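Local coordinates for protein alpha-1,3-glucanase (Streptomyces thermodiastaticus, PDB 7C7D) that probably hydrolyses the alpha-1,3-glucosidic linkages of alpha-1,3-glucan, as a thermostable glycosidase of family GH87 that carries a bound calcium ion, at residues A53-P58 / V366-L371. Residues are numbered along the deposited sequence; the frame is centred on the assembly and turned at random.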
loop_
_atom_site.group_PDB
_atom_site.type_symbol
_atom_site.label_atom_id
_atom_site.label_comp_id
_atom_site.label_asym_id
_atom_site.label_seq_id
_atom_site.Cartn_x
_atom_site.Cartn_y
_atom_site.Cartn_z
ATOM N N ALA A 53 3.567 9.595 -12.208
ATOM C CA ALA A 53 3.115 9.270 -10.860
ATOM C C ALA A 53 3.836 8.058 -10.289
ATOM O O ALA A 53 4.315 7.190 -11.010
ATOM C CB ALA A 53 1.601 9.038 -10.839
ATOM N N GLY A 54 3.900 8.012 -8.973
ATOM C CA GLY A 54 4.464 6.885 -8.264
ATOM C C GLY A 54 5.838 7.183 -7.705
ATOM O O GLY A 54 6.425 8.253 -7.897
ATOM N N ALA A 55 6.352 6.179 -7.007
ATOM C CA ALA A 55 7.658 6.276 -6.387
ATOM C C ALA A 55 8.754 6.168 -7.431
ATOM O O ALA A 55 8.607 5.500 -8.458
ATOM C CB ALA A 55 7.823 5.151 -5.369
ATOM N N ASP A 56 9.862 6.842 -7.154
ATOM C CA ASP A 56 11.094 6.672 -7.915
ATOM C C ASP A 56 11.791 5.455 -7.323
ATOM O O ASP A 56 12.346 5.518 -6.224
ATOM C CB ASP A 56 11.950 7.927 -7.788
ATOM C CG ASP A 56 13.214 7.862 -8.614
ATOM O OD1 ASP A 56 13.305 6.989 -9.501
ATOM O OD2 ASP A 56 14.109 8.710 -8.395
ATOM N N LEU A 57 11.739 4.334 -8.040
ATOM C CA LEU A 57 12.165 3.060 -7.497
ATOM C C LEU A 57 13.301 2.471 -8.318
ATOM O O LEU A 57 13.284 2.554 -9.549
ATOM C CB LEU A 57 11.003 2.061 -7.505
ATOM C CG LEU A 57 9.801 2.447 -6.646
ATOM C CD1 LEU A 57 8.548 1.696 -7.081
ATOM C CD2 LEU A 57 10.091 2.192 -5.169
ATOM N N PRO A 58 14.279 1.846 -7.665
ATOM C CA PRO A 58 15.404 1.240 -8.387
ATOM C C PRO A 58 15.087 -0.158 -8.893
ATOM O O PRO A 58 15.992 -0.986 -9.028
ATOM C CB PRO A 58 16.492 1.184 -7.309
ATOM C CG PRO A 58 15.697 0.916 -6.051
ATOM C CD PRO A 58 14.427 1.722 -6.204
ATOM N N VAL A 366 5.239 11.089 3.813
ATOM C CA VAL A 366 5.406 9.695 3.422
ATOM C C VAL A 366 5.571 9.708 1.909
ATOM O O VAL A 366 4.611 9.997 1.184
ATOM C CB VAL A 366 4.201 8.842 3.847
ATOM C CG1 VAL A 366 4.377 7.381 3.426
ATOM C CG2 VAL A 366 3.987 8.957 5.366
ATOM N N ARG A 367 6.790 9.443 1.427
ATOM C CA ARG A 367 7.084 9.628 0.009
ATOM C C ARG A 367 8.005 8.544 -0.538
ATOM O O ARG A 367 8.870 8.013 0.163
ATOM C CB ARG A 367 7.704 11.007 -0.271
ATOM C CG ARG A 367 9.087 11.209 0.313
ATOM C CD ARG A 367 9.660 12.582 -0.017
ATOM N NE ARG A 367 10.912 12.786 0.702
ATOM C CZ ARG A 367 11.304 13.946 1.222
ATOM N NH1 ARG A 367 10.546 15.028 1.089
ATOM N NH2 ARG A 367 12.459 14.024 1.872
ATOM N N ASP A 368 7.818 8.229 -1.820
ATOM C CA ASP A 368 8.723 7.341 -2.545
ATOM C C ASP A 368 8.813 5.954 -1.918
ATOM O O ASP A 368 9.877 5.334 -1.907
ATOM C CB ASP A 368 10.100 7.972 -2.727
ATOM C CG ASP A 368 10.059 9.121 -3.693
ATOM O OD1 ASP A 368 9.756 8.882 -4.880
ATOM O OD2 ASP A 368 10.298 10.263 -3.258
ATOM N N ASN A 369 7.688 5.464 -1.401
ATOM C CA ASN A 369 7.606 4.113 -0.878
ATOM C C ASN A 369 6.846 3.222 -1.846
ATOM O O ASN A 369 6.027 3.686 -2.645
ATOM C CB ASN A 369 6.894 4.097 0.475
ATOM C CG ASN A 369 7.577 4.985 1.489
ATOM O OD1 ASN A 369 8.639 4.650 2.004
ATOM N ND2 ASN A 369 6.975 6.130 1.773
ATOM N N PHE A 370 7.132 1.927 -1.756
ATOM C CA PHE A 370 6.428 0.903 -2.514
ATOM C C PHE A 370 5.680 0.010 -1.539
ATOM O O PHE A 370 6.283 -0.514 -0.592
ATOM C CB PHE A 370 7.407 0.056 -3.330
ATOM C CG PHE A 370 6.739 -1.031 -4.116
ATOM C CD1 PHE A 370 5.992 -0.718 -5.237
ATOM C CD2 PHE A 370 6.812 -2.359 -3.715
ATOM C CE1 PHE A 370 5.352 -1.698 -5.961
ATOM C CE2 PHE A 370 6.168 -3.349 -4.443
ATOM C CZ PHE A 370 5.442 -3.022 -5.566
ATOM N N LEU A 371 4.377 -0.167 -1.776
ATOM C CA LEU A 371 3.506 -0.950 -0.904
ATOM C C LEU A 371 2.751 -1.966 -1.746
ATOM O O LEU A 371 2.034 -1.589 -2.680
ATOM C CB LEU A 371 2.521 -0.038 -0.164
ATOM C CG LEU A 371 3.174 0.942 0.825
ATOM C CD1 LEU A 371 3.263 2.369 0.258
ATOM C CD2 LEU A 371 2.417 0.929 2.141
HETATM O O HOH W 1 12.438 4.188 -3.771
#
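The ring of Phe-370 and the carboxylate of Asp-368 are the two flat groups that meet segment 53-58. Leu-57 comes to the ring obliquely, its CD1 lying 4.0 Å from Phe-370 CD1, while its other methyl, CD2, rests 3.9 Å from Phe-370 CB. The two side chains cross at about a right angle, and the forked end of leucine suits the place because one branch serves the ring and the other its stem. Phe-59 adds an edge-to-face ring contact to Phe-370, and Thr-397 and Thr-399 also touch this side chain.

The carboxylate takes a backbone N-H: Asp-56 N donates to Asp-368 OD1 at 3.1 Å in an almost straight bond (177°), reaching the oxygen on its anti side, 16° out of the carboxylate plane. Asp-368 CG stands beside its own backbone N and anti to the carbonyl carbon (chi1 -70°), which places the carboxyl carbon where OD1 can meet this N-H; OD1 also lies 3.7 Å from Ala-55 CA. An alanine in place of Asp-368 would probably leave the N-H of Asp-56 without this acceptor and the loop freer to shift. Ala-55 is small enough to let the backbones approach closely, its CB packing 3.6 Å from Asn-369 O. A water donates to Asp-56 O and, weakly, to Asp-368 O.

Asp-368 and Asn-369 interrupt strand 365-372 between its extended parts, 366-367 and 370-371, and the side-chain amide of Asn-369 is fixed by hydrogen bonds from ND2 to Asn-396 OD1 and Val-342 O, and from Asn-345 N to OD1, Val-342 and Asn-345 both lying on strand 341-348. The contact thus lays the loop before strand 59-63, which leads into the antiparallel beta domain, against a turn of the parallel beta-helix characteristic of pectate lyase-like proteins.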